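Local coordinates for SusD-like carbohydrate binding protein BF1063 (PDB 3I4G) that probably binds carbohydrate at the outer membrane of the gut bacterium Bacteroides fragilis, at residues Arg104-Ile109 / Ala123-Leu128; Ser22-Ala27 / Thr119-Glu124; Thr175-Asp180 / Gln198-Phe203. One frame throughout, in Å; residues are numbered along the deposited sequence. Where two conformers were deposited one is given.

Contact 1: residues Arg104-Ile109 / Ala123-Leu128; sequences RFLVGI and AEARFL
The ring of F105 takes the methyl of A125 at an oblique approach: CD1 lies 3.6 Å from A125 CB, and CE1 3.9 Å from the same carbon. Elsewhere W18 meets this ring in a T-shaped (edge-to-face) stack, and L31 of helix 21-33 touches both F105 and A125, so the methyl and the ring share an apolar neighbour. F105 reaches across because its ring swings opposite the backbone N (chi1 -178°). The second flat group, the guanidinium of R126, takes no part across the contact; a bend at chi3 (77°) turns the end of that chain toward E173 of helix 163-180, to which NH2 is salt-bridged.

What R126 offers to helix 86-109 is its aliphatic root. L106 CD2 sits 4.0 Å from R126 CG, with CD1 scarcely farther off, and the two side chains cross at about a right angle. The same CD2 is 3.9 Å from A125 CB, so the A125 methyl points into the notch formed by the F105 ring and the leucine fork. Measured on the short segments, the helix axes pass 9.9 Å apart at 158°, a nearly antiparallel pairing, and the closest CA atoms are those of L106 and A125. The two consecutive long helices, 86-109 and 116-139, thus face each other near the end of the first.

No hydrogen bond spans the two segments. The chemistry is van der Waals contact of an aromatic ring, a branched chain and a methyl, while the arginine divides its roles: methylene against L106, charge directed to E173.

Contact 2: residues Ser22-Ala27 / Thr119-Glu124; sequences SNAELA and TRMIAE
M121 meets A24 and E25 across the segments, and three residues further along its helix E124, which does not touch 22-27, has its OE1 gripped by two groups, a salt bridge from R194 NE and a hydrogen bond with Y32 OH. Its other oxygen, OE2, lies 3.7 Å from R120 NE, a long pair in which the oxygen is far off the plane of the flat group, leaving a charge attraction without a directed bond. R120 NH2 has a separate salt bridge to E191. The proximity of R194 and R120 would be expected to favour the ionised form of this buried carboxylate.

Across the segments the contact rests on one side chain, the selenomethionine M121. In the given conformer of E25, one of two, SE is 3.7 Å from E25 CG, touching a methylene rather than the carboxylate, and the two side chains cross at about a right angle. Bending at chi3 (-79°) then brings CE to 3.8 Å from A24 CB, while SE is 4.1 Å from that methyl. The nearest CA atoms, of E25 and M121, are 7.8 Å apart, and no hydrogen bond joins the segments.

Helix 21-33 is here laid against helix 116-139, with W18 from the preceding loop touching A24 and L28 one turn further on touching both M121 and E124. Helix 86-109 packs beside the pair through F105, which touches M121 and A27.

Contact 3: residues Thr175-Asp180 / Gln198-Phe203; sequences TAAAAD and QAALAF
A177 touches A200 first, methyl to methyl at a loose 4.4 Å between their CB atoms. A178 follows and comes closer: its CB is 3.8 Å from A200 CB, and the A200 methyl also rests on the backbone, 3.7 Å from A178 N and about as near to A178 CA. Such seating of a methyl on the opposite main chain is possible because neither residue carries anything beyond CB; accordingly the CA atoms of A178 and A200 are only 5.1 Å apart. The axes of the short segments pass at 8.1 Å and run at 161°, so helices 163-180 and 197-211 form a close antiparallel pair, consistent with the tetratricopeptide-like helical framework of SusD proteins. Roughly at a right angle to its contact with A200, the same A178 methyl also meets L201, whose CD2 and CG both stand 4.0 Å from A178 CB; with CG anti to the carbonyl carbon (chi1 -66°), the leucine fork is brought back toward A178, and it also touches I224 of helix 214-227. The carbonyl oxygen of A178 accepts a hydrogen bond from K197 NZ at the start of the partner helix. Further along, D180 N bonds to A177 O, three residues back, at 3.0 Å.

From the N terminus, 22-27 opens contact 2, whose long loop of 91 residues runs through helix 86-109 before closing on 119-124. Contact 1 opens within that loop, at 104-109, and closes a short connection on 123-128; the two closing segments overlap at A123 and E124. Helix 116-139 therefore receives helices 21-33 and 86-109, and the contact centres lie about 7 Å apart. Contact 3 comes later in series, its 17-residue loop joining helices 163-180 and 197-211. It still touches the earlier pair: A177 CB packs 3.5 Å from A123 O, and F203 CD2 lies 3.8 Å from F127 CE1, so both its helices pack against helix 116-139.

Contact 1: residues Arg104-Ile109 / Ala123-Leu128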
ATOM      1  N   ARG A 104     -13.470   8.337  22.290  0.50  9.45           N
ATOM      2  CA  ARG A 104     -14.131   9.496  22.873  0.50  9.76           C
ATOM      3  C   ARG A 104     -15.325   9.921  22.018  0.50  9.74           C
ATOM      4  O   ARG A 104     -16.386  10.267  22.554  0.50 10.48           O
ATOM      5  CB  ARG A 104     -13.133  10.642  23.065  0.50 11.08           C
ATOM      6  CG  ARG A 104     -12.146  10.356  24.176  0.50 15.86           C
ATOM      7  CD  ARG A 104     -11.216  11.527  24.397  0.50 15.35           C
ATOM      8  NE  ARG A 104     -10.231  11.228  25.425  0.50 25.66           N
ATOM      9  N   PHE A 105     -15.170   9.893  20.702  1.00  9.29           N
ATOM     10  CA  PHE A 105     -16.265  10.232  19.811  1.00 10.04           C
ATOM     11  C   PHE A 105     -17.462   9.319  20.013  1.00  9.17           C
ATOM     12  O   PHE A 105     -18.596   9.817  20.131  1.00  8.72           O
ATOM     13  CB  PHE A 105     -15.784  10.119  18.360  1.00  9.47           C
ATOM     14  CG  PHE A 105     -16.828  10.484  17.334  1.00  9.63           C
ATOM     15  CD1 PHE A 105     -17.767   9.565  16.878  1.00 10.33           C
ATOM     16  CD2 PHE A 105     -16.839  11.748  16.774  1.00 12.12           C
ATOM     17  CE1 PHE A 105     -18.706   9.921  15.910  1.00 10.45           C
ATOM     18  CE2 PHE A 105     -17.797  12.102  15.823  1.00 12.28           C
ATOM     19  CZ  PHE A 105     -18.717  11.190  15.397  1.00  9.75           C
ATOM     20  N   LEU A 106     -17.213   8.016  20.094  1.00  9.15           N
ATOM     21  CA  LEU A 106     -18.284   7.018  20.214  1.00  9.09           C
ATOM     22  C   LEU A 106     -18.999   7.156  21.534  1.00 11.56           C
ATOM     23  O   LEU A 106     -20.228   6.986  21.585  1.00 14.43           O
ATOM     24  CB  LEU A 106     -17.714   5.626  19.990  1.00  8.61           C
ATOM     25  CG  LEU A 106     -17.375   5.335  18.526  1.00  8.71           C
ATOM     26  CD1 LEU A 106     -16.467   4.116  18.425  1.00 11.19           C
ATOM     27  CD2 LEU A 106     -18.692   5.187  17.679  1.00 11.27           C
ATOM     28  N   VAL A 107     -18.263   7.485  22.590  0.70 10.18           N
ATOM     29  CA  VAL A 107     -18.895   7.737  23.881  0.70 10.99           C
ATOM     30  C   VAL A 107     -19.664   9.051  23.833  0.70 10.11           C
ATOM     31  O   VAL A 107     -20.840   9.113  24.164  0.70  9.74           O
ATOM     32  CB  VAL A 107     -17.856   7.812  25.011  0.70 10.70           C
ATOM     33  CG1 VAL A 107     -18.504   8.338  26.307  0.70 12.30           C
ATOM     34  CG2 VAL A 107     -17.195   6.463  25.219  0.70 18.30           C
ATOM     35  N   GLY A 108     -19.000  10.106  23.394  1.00 10.44           N
ATOM     36  CA  GLY A 108     -19.572  11.445  23.407  1.00 11.00           C
ATOM     37  C   GLY A 108     -20.847  11.600  22.609  1.00 11.23           C
ATOM     38  O   GLY A 108     -21.744  12.333  23.010  1.00 11.08           O
ATOM     39  N   ILE A 109     -20.958  10.898  21.476  1.00  9.06           N
ATOM     40  CA  ILE A 109     -22.122  11.046  20.603  1.00  9.94           C
ATOM     41  C   ILE A 109     -23.337  10.229  21.044  1.00  8.79           C
ATOM     42  O   ILE A 109     -24.458  10.502  20.592  1.00  9.50           O
ATOM     43  CB  ILE A 109     -21.740  10.682  19.132  1.00  9.98           C
ATOM     44  CG1 ILE A 109     -22.692  11.372  18.160  1.00 10.90           C
ATOM     45  CG2 ILE A 109     -21.715   9.174  18.930  1.00 10.69           C
ATOM     46  CD1 ILE A 109     -22.260  11.222  16.684  1.00 14.70           C
ATOM     47  N   ALA A 123     -21.068   4.763  12.515  1.00  9.05           N
ATOM     48  CA  ALA A 123     -20.463   3.759  11.632  1.00  9.55           C
ATOM     49  C   ALA A 123     -19.103   4.195  11.091  1.00  9.85           C
ATOM     50  O   ALA A 123     -18.171   3.373  10.985  1.00  8.99           O
ATOM     51  CB  ALA A 123     -21.424   3.438  10.490  1.00  8.48           C
ATOM     52  N   GLU A 124     -18.949   5.468  10.742  1.00  8.13           N
ATOM     53  CA  GLU A 124     -17.662   5.973  10.253  1.00  8.06           C
ATOM     54  C   GLU A 124     -16.607   5.871  11.325  1.00  8.81           C
ATOM     55  O   GLU A 124     -15.490   5.445  11.045  1.00  9.20           O
ATOM     56  CB  GLU A 124     -17.816   7.395   9.762  1.00  8.24           C
ATOM     57  CG  GLU A 124     -18.726   7.489   8.551  1.00  9.86           C
ATOM     58  CD  GLU A 124     -18.843   8.873   8.030  1.00 10.25           C
ATOM     59  OE1 GLU A 124     -17.981   9.295   7.228  1.00 10.36           O
ATOM     60  OE2 GLU A 124     -19.798   9.563   8.421  1.00 10.19           O
ATOM     61  N   ALA A 125     -16.937   6.274  12.544  1.00  8.97           N
ATOM     62  CA  ALA A 125     -15.988   6.174  13.646  1.00  8.32           C
ATOM     63  C   ALA A 125     -15.611   4.734  13.930  1.00  8.54           C
ATOM     64  O   ALA A 125     -14.435   4.432  14.206  1.00  9.38           O
ATOM     65  CB  ALA A 125     -16.553   6.839  14.914  1.00  9.14           C
ATOM     66  N   ARG A 126     -16.578   3.824  13.855  1.00  8.37           N
ATOM     67  CA  ARG A 126     -16.264   2.407  14.067  1.00  7.59           C
ATOM     68  C   ARG A 126     -15.376   1.849  12.953  1.00  8.15           C
ATOM     69  O   ARG A 126     -14.469   1.074  13.210  1.00  8.66           O
ATOM     70  CB  ARG A 126     -17.539   1.569  14.223  1.00  9.82           C
ATOM     71  CG  ARG A 126     -18.310   1.903  15.507  1.00 10.41           C
ATOM     72  CD  ARG A 126     -19.615   1.156  15.553  1.00 12.02           C
ATOM     73  NE  ARG A 126     -19.426  -0.233  15.907  1.00 10.57           N
ATOM     74  CZ  ARG A 126     -20.428  -1.096  16.054  1.00 12.62           C
ATOM     75  NH1 ARG A 126     -21.672  -0.734  15.785  1.00 13.20           N
ATOM     76  NH2 ARG A 126     -20.183  -2.331  16.448  1.00 12.35           N
ATOM     77  N   PHE A 127     -15.656   2.240  11.721  1.00  9.93           N
ATOM     78  CA  PHE A 127     -14.811   1.822  10.605  1.00  7.92           C
ATOM     79  C   PHE A 127     -13.393   2.283  10.817  1.00  8.53           C
ATOM     80  O   PHE A 127     -12.457   1.507  10.724  1.00  8.89           O
ATOM     81  CB  PHE A 127     -15.348   2.390   9.292  1.00  8.53           C
ATOM     82  CG  PHE A 127     -14.367   2.282   8.144  1.00  8.56           C
ATOM     83  CD1 PHE A 127     -14.183   1.076   7.488  1.00 10.28           C
ATOM     84  CD2 PHE A 127     -13.636   3.384   7.735  1.00  8.99           C
ATOM     85  CE1 PHE A 127     -13.279   0.973   6.437  1.00  9.94           C
ATOM     86  CE2 PHE A 127     -12.738   3.266   6.673  1.00  9.06           C
ATOM     87  CZ  PHE A 127     -12.565   2.049   6.036  1.00  8.99           C
ATOM     88  N   LEU A 128     -13.225   3.564  11.109  1.00  8.66           N
ATOM     89  CA  LEU A 128     -11.895   4.134  11.300  1.00  8.42           C
ATOM     90  C   LEU A 128     -11.162   3.471  12.465  1.00  9.17           C
ATOM     91  O   LEU A 128      -9.989   3.115  12.326  1.00  9.82           O
ATOM     92  CB  LEU A 128     -11.975   5.649  11.486  1.00  8.92           C
ATOM     93  CG  LEU A 128     -12.386   6.417  10.242  1.00  8.49           C
ATOM     94  CD1 LEU A 128     -12.707   7.865  10.592  1.00 10.40           C
ATOM     95  CD2 LEU A 128     -11.293   6.355   9.114  1.00 11.91           C
TER

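Contact 2: residues Ser22-Ala27 / Thr119-Glu124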
ATOM      1  N   SER A  22     -23.077  19.627  13.699  0.50 18.03           N
ATOM      2  CA  SER A  22     -21.925  20.246  13.042  0.50 16.45           C
ATOM      3  C   SER A  22     -20.659  20.016  13.877  0.50 15.90           C
ATOM      4  O   SER A  22     -19.582  19.792  13.325  0.50 14.13           O
ATOM      5  CB  SER A  22     -22.150  21.746  12.795  0.50 17.17           C
ATOM      6  OG  SER A  22     -21.083  22.281  12.021  0.50 20.28           O
ATOM      7  N   ASN A  23     -20.785  20.071  15.205  1.00 14.93           N
ATOM      8  CA  ASN A  23     -19.639  19.799  16.093  1.00 14.98           C
ATOM      9  C   ASN A  23     -19.231  18.326  15.987  1.00 12.17           C
ATOM     10  O   ASN A  23     -18.046  17.991  15.936  1.00 12.00           O
ATOM     11  CB  ASN A  23     -19.961  20.144  17.533  1.00 14.66           C
ATOM     12  CG  ASN A  23     -19.938  21.648  17.801  1.00 21.45           C
ATOM     13  OD1 ASN A  23     -19.396  22.422  17.012  1.00 20.68           O
ATOM     14  ND2 ASN A  23     -20.534  22.062  18.915  1.00 20.91           N
ATOM     15  N   ALA A  24     -20.217  17.430  15.935  1.00 11.10           N
ATOM     16  CA  ALA A  24     -19.902  16.029  15.695  1.00 10.94           C
ATOM     17  C   ALA A  24     -19.191  15.867  14.359  1.00 11.30           C
ATOM     18  O   ALA A  24     -18.229  15.124  14.242  1.00 11.11           O
ATOM     19  CB  ALA A  24     -21.166  15.183  15.743  1.00 11.34           C
ATOM     20  N   GLU A  25     -19.667  16.560  13.327  0.50 11.58           N
ATOM     21  CA  GLU A  25     -19.012  16.488  12.024  0.50 12.37           C
ATOM     22  C   GLU A  25     -17.579  17.005  12.090  0.50 11.29           C
ATOM     23  O   GLU A  25     -16.685  16.438  11.466  0.50 12.18           O
ATOM     24  CB  GLU A  25     -19.776  17.273  10.963  0.50 12.51           C
ATOM     25  CG  GLU A  25     -21.067  16.614  10.570  0.50 19.44           C
ATOM     26  CD  GLU A  25     -21.813  17.353   9.488  0.50 19.94           C
ATOM     27  OE1 GLU A  25     -21.145  18.020   8.652  0.50 17.50           O
ATOM     28  OE2 GLU A  25     -23.068  17.236   9.473  0.50 17.43           O
ATOM     29  N   LEU A  26     -17.356  18.073  12.855  1.00 10.10           N
ATOM     30  CA  LEU A  26     -16.025  18.606  13.014  1.00 11.29           C
ATOM     31  C   LEU A  26     -15.126  17.563  13.687  1.00 10.90           C
ATOM     32  O   LEU A  26     -13.997  17.330  13.273  1.00 10.91           O
ATOM     33  CB  LEU A  26     -16.101  19.877  13.848  1.00 12.61           C
ATOM     34  CG  LEU A  26     -14.781  20.574  14.154  1.00 15.56           C
ATOM     35  CD1 LEU A  26     -14.137  21.070  12.869  1.00 16.33           C
ATOM     36  CD2 LEU A  26     -15.037  21.708  15.127  1.00 15.58           C
ATOM     37  N   ALA A  27     -15.629  16.931  14.743  1.00 10.41           N
ATOM     38  CA  ALA A  27     -14.850  15.872  15.401  1.00 10.20           C
ATOM     39  C   ALA A  27     -14.562  14.712  14.449  1.00 10.11           C
ATOM     40  O   ALA A  27     -13.475  14.133  14.430  1.00 12.05           O
ATOM     41  CB  ALA A  27     -15.560  15.385  16.667  1.00 11.75           C
ATOM     42  N   THR A 119     -26.323   8.077  13.005  1.00  7.05           N
ATOM     43  CA  THR A 119     -26.090   6.658  12.761  1.00  8.08           C
ATOM     44  C   THR A 119     -24.942   6.428  11.773  1.00  8.53           C
ATOM     45  O   THR A 119     -24.089   5.542  11.966  1.00  9.35           O
ATOM     46  CB  THR A 119     -27.405   6.019  12.309  1.00  9.29           C
ATOM     47  OG1 THR A 119     -28.338   6.100  13.411  1.00  8.72           O
ATOM     48  CG2 THR A 119     -27.257   4.568  11.942  1.00 10.26           C
ATOM     49  N   ARG A 120     -24.892   7.254  10.744  1.00  8.27           N
ATOM     50  CA  ARG A 120     -23.788   7.192   9.791  1.00  7.74           C
ATOM     51  C   ARG A 120     -22.462   7.505  10.453  1.00  8.09           C
ATOM     52  O   ARG A 120     -21.479   6.779  10.274  1.00  8.80           O
ATOM     53  CB  ARG A 120     -24.046   8.157   8.643  1.00  7.23           C
ATOM     54  CG  ARG A 120     -22.922   8.135   7.637  1.00  8.40           C
ATOM     55  CD  ARG A 120     -23.187   9.132   6.555  1.00  9.31           C
ATOM     56  NE  ARG A 120     -22.093   9.137   5.587  1.00  9.89           N
ATOM     57  CZ  ARG A 120     -22.062   9.921   4.516  1.00 10.12           C
ATOM     58  NH1 ARG A 120     -23.069  10.730   4.224  1.00 10.95           N
ATOM     59  NH2 ARG A 120     -21.015   9.871   3.693  1.00 10.37           N
HETATM   60  N   MSE A 121     -22.412   8.576  11.218  1.00  7.88           N
HETATM   61  CA  MSE A 121     -21.137   8.995  11.821  1.00  8.90           C
HETATM   62  C   MSE A 121     -20.606   7.989  12.840  1.00  9.82           C
HETATM   63  O   MSE A 121     -19.403   7.752  12.910  1.00  8.85           O
HETATM   64  CB  MSE A 121     -21.267  10.354  12.463  1.00 10.19           C
HETATM   65  CG  MSE A 121     -21.535  11.461  11.404  1.00  9.58           C
HETATM   66 SE   MSE A 121     -21.303  13.246  12.133  0.75 10.88          SE
HETATM   67  CE  MSE A 121     -22.969  13.283  12.980  1.00 15.64           C
ATOM     68  N   ILE A 122     -21.490   7.316  13.562  1.00  8.23           N
ATOM     69  CA  ILE A 122     -21.090   6.240  14.457  1.00  8.61           C
ATOM     70  C   ILE A 122     -20.433   5.137  13.631  1.00  8.99           C
ATOM     71  O   ILE A 122     -19.390   4.620  13.984  1.00  8.59           O
ATOM     72  CB  ILE A 122     -22.270   5.662  15.242  1.00  8.88           C
ATOM     73  CG1 ILE A 122     -22.723   6.671  16.297  1.00  8.72           C
ATOM     74  CG2 ILE A 122     -21.890   4.309  15.888  1.00  9.00           C
ATOM     75  CD1 ILE A 122     -24.065   6.369  16.939  1.00  8.77           C
ATOM     76  N   ALA A 123     -21.068   4.763  12.515  1.00  9.05           N
ATOM     77  CA  ALA A 123     -20.463   3.759  11.632  1.00  9.55           C
ATOM     78  C   ALA A 123     -19.103   4.195  11.091  1.00  9.85           C
ATOM     79  O   ALA A 123     -18.171   3.373  10.985  1.00  8.99           O
ATOM     80  CB  ALA A 123     -21.424   3.438  10.490  1.00  8.48           C
ATOM     81  N   GLU A 124     -18.949   5.468  10.742  1.00  8.13           N
ATOM     82  CA  GLU A 124     -17.662   5.973  10.253  1.00  8.06           C
ATOM     83  C   GLU A 124     -16.607   5.871  11.325  1.00  8.81           C
ATOM     84  O   GLU A 124     -15.490   5.445  11.045  1.00  9.20           O
ATOM     85  CB  GLU A 124     -17.816   7.395   9.762  1.00  8.24           C
ATOM     86  CG  GLU A 124     -18.726   7.489   8.551  1.00  9.86           C
ATOM     87  CD  GLU A 124     -18.843   8.873   8.030  1.00 10.25           C
ATOM     88  OE1 GLU A 124     -17.981   9.295   7.228  1.00 10.36           O
ATOM     89  OE2 GLU A 124     -19.798   9.563   8.421  1.00 10.19           O
TER

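Contact 3: residues Thr175-Asp180 / Gln198-Phe203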
ATOM      1  N   THR A 175     -18.408  -5.347   9.935  1.00  8.87           N
ATOM      2  CA  THR A 175     -19.735  -5.765   9.497  1.00  9.17           C
ATOM      3  C   THR A 175     -20.812  -4.749   9.929  1.00  9.42           C
ATOM      4  O   THR A 175     -21.661  -4.338   9.142  1.00 10.14           O
ATOM      5  CB  THR A 175     -20.071  -7.152  10.047  1.00 10.17           C
ATOM      6  OG1 THR A 175     -19.122  -8.099   9.554  1.00 11.24           O
ATOM      7  CG2 THR A 175     -21.486  -7.602   9.645  1.00 11.13           C
ATOM      8  N   ALA A 176     -20.734  -4.333  11.190  1.00  9.57           N
ATOM      9  CA  ALA A 176     -21.656  -3.339  11.733  1.00  9.50           C
ATOM     10  C   ALA A 176     -21.495  -1.983  11.074  1.00 11.91           C
ATOM     11  O   ALA A 176     -22.476  -1.289  10.782  1.00 12.80           O
ATOM     12  CB  ALA A 176     -21.459  -3.231  13.238  1.00 11.56           C
ATOM     13  N   ALA A 177     -20.267  -1.580  10.823  1.00  9.75           N
ATOM     14  CA  ALA A 177     -20.025  -0.331  10.116  1.00 10.18           C
ATOM     15  C   ALA A 177     -20.590  -0.386   8.704  1.00 11.05           C
ATOM     16  O   ALA A 177     -21.308   0.530   8.282  1.00 10.00           O
ATOM     17  CB  ALA A 177     -18.535   0.005  10.092  1.00 10.04           C
ATOM     18  N   ALA A 178     -20.294  -1.445   7.947  1.00  9.78           N
ATOM     19  CA  ALA A 178     -20.820  -1.550   6.599  1.00 10.27           C
ATOM     20  C   ALA A 178     -22.331  -1.388   6.555  1.00 10.39           C
ATOM     21  O   ALA A 178     -22.836  -0.712   5.657  1.00 11.38           O
ATOM     22  CB  ALA A 178     -20.422  -2.885   5.970  1.00 10.18           C
ATOM     23  N   ALA A 179     -23.048  -2.015   7.491  1.00  9.42           N
ATOM     24  CA  ALA A 179     -24.496  -1.972   7.491  1.00 10.19           C
ATOM     25  C   ALA A 179     -25.039  -0.556   7.512  1.00 11.60           C
ATOM     26  O   ALA A 179     -26.095  -0.318   6.949  1.00 12.17           O
ATOM     27  CB  ALA A 179     -25.041  -2.735   8.682  1.00 10.35           C
ATOM     28  N   ASP A 180     -24.330   0.362   8.177  1.00  9.06           N
ATOM     29  CA  ASP A 180     -24.822   1.738   8.373  1.00 10.64           C
ATOM     30  C   ASP A 180     -24.067   2.806   7.609  1.00 11.83           C
ATOM     31  O   ASP A 180     -24.286   3.988   7.837  1.00 14.19           O
ATOM     32  CB  ASP A 180     -24.831   2.084   9.878  1.00 10.56           C
ATOM     33  CG  ASP A 180     -25.939   1.378  10.650  1.00 12.30           C
ATOM     34  OD1 ASP A 180     -26.948   0.934  10.037  1.00 16.73           O
ATOM     35  OD2 ASP A 180     -25.821   1.322  11.897  1.00 12.96           O
ATOM     36  N   GLN A 198     -18.928  -0.345   0.881  1.00  9.17           N
ATOM     37  CA  GLN A 198     -17.928  -1.187   0.218  1.00  8.35           C
ATOM     38  C   GLN A 198     -16.530  -1.044   0.798  1.00  8.39           C
ATOM     39  O   GLN A 198     -15.753  -2.011   0.734  1.00  8.70           O
ATOM     40  CB  GLN A 198     -17.921  -0.898  -1.289  1.00  8.79           C
ATOM     41  CG  GLN A 198     -19.169  -1.383  -2.026  1.00  8.49           C
ATOM     42  CD  GLN A 198     -20.286  -0.355  -2.121  1.00  7.93           C
ATOM     43  OE1 GLN A 198     -20.411   0.584  -1.277  1.00  8.52           O
ATOM     44  NE2 GLN A 198     -21.105  -0.495  -3.181  1.00  9.02           N
ATOM     45  N   ALA A 199     -16.163   0.123   1.327  1.00  8.58           N
ATOM     46  CA  ALA A 199     -14.859   0.270   2.004  1.00  8.03           C
ATOM     47  C   ALA A 199     -14.811  -0.620   3.238  1.00  8.28           C
ATOM     48  O   ALA A 199     -13.817  -1.338   3.473  1.00  8.51           O
ATOM     49  CB  ALA A 199     -14.582   1.746   2.361  1.00  9.71           C
ATOM     50  N   ALA A 200     -15.875  -0.588   4.036  1.00  9.00           N
ATOM     51  CA  ALA A 200     -15.925  -1.457   5.204  1.00  8.00           C
ATOM     52  C   ALA A 200     -15.937  -2.942   4.816  1.00  8.55           C
ATOM     53  O   ALA A 200     -15.288  -3.758   5.465  1.00  9.52           O
ATOM     54  CB  ALA A 200     -17.139  -1.074   6.109  1.00  8.57           C
ATOM     55  N   LEU A 201     -16.682  -3.308   3.763  1.00  7.65           N
ATOM     56  CA  LEU A 201     -16.681  -4.690   3.311  1.00  7.47           C
ATOM     57  C   LEU A 201     -15.300  -5.133   2.790  1.00  8.21           C
ATOM     58  O   LEU A 201     -14.945  -6.316   2.931  1.00  8.74           O
ATOM     59  CB  LEU A 201     -17.752  -4.942   2.217  1.00  8.12           C
ATOM     60  CG  LEU A 201     -19.195  -4.808   2.628  1.00  8.77           C
ATOM     61  CD1 LEU A 201     -20.122  -4.777   1.407  1.00  9.94           C
ATOM     62  CD2 LEU A 201     -19.529  -5.961   3.549  1.00 10.87           C
ATOM     63  N   ALA A 202     -14.528  -4.237   2.174  1.00  8.93           N
ATOM     64  CA  ALA A 202     -13.217  -4.604   1.669  1.00  9.79           C
ATOM     65  C   ALA A 202     -12.275  -4.867   2.827  1.00  8.26           C
ATOM     66  O   ALA A 202     -11.501  -5.820   2.794  1.00  8.71           O
ATOM     67  CB  ALA A 202     -12.673  -3.514   0.764  1.00 10.20           C
ATOM     68  N   PHE A 203     -12.335  -4.031   3.871  1.00  8.43           N
ATOM     69  CA  PHE A 203     -11.540  -4.314   5.056  1.00  8.41           C
ATOM     70  C   PHE A 203     -12.014  -5.562   5.792  1.00  8.09           C
ATOM     71  O   PHE A 203     -11.193  -6.295   6.338  1.00  8.66           O
ATOM     72  CB  PHE A 203     -11.475  -3.107   5.994  1.00  8.21           C
ATOM     73  CG  PHE A 203     -10.411  -2.139   5.602  1.00  8.87           C
ATOM     74  CD1 PHE A 203      -9.130  -2.298   6.099  1.00  8.25           C
ATOM     75  CD2 PHE A 203     -10.647  -1.094   4.723  1.00  8.90           C
ATOM     76  CE1 PHE A 203      -8.101  -1.440   5.741  1.00  8.99           C
ATOM     77  CE2 PHE A 203      -9.609  -0.213   4.380  1.00  9.28           C
ATOM     78  CZ  PHE A 203      -8.336  -0.425   4.861  1.00  8.60           C
TER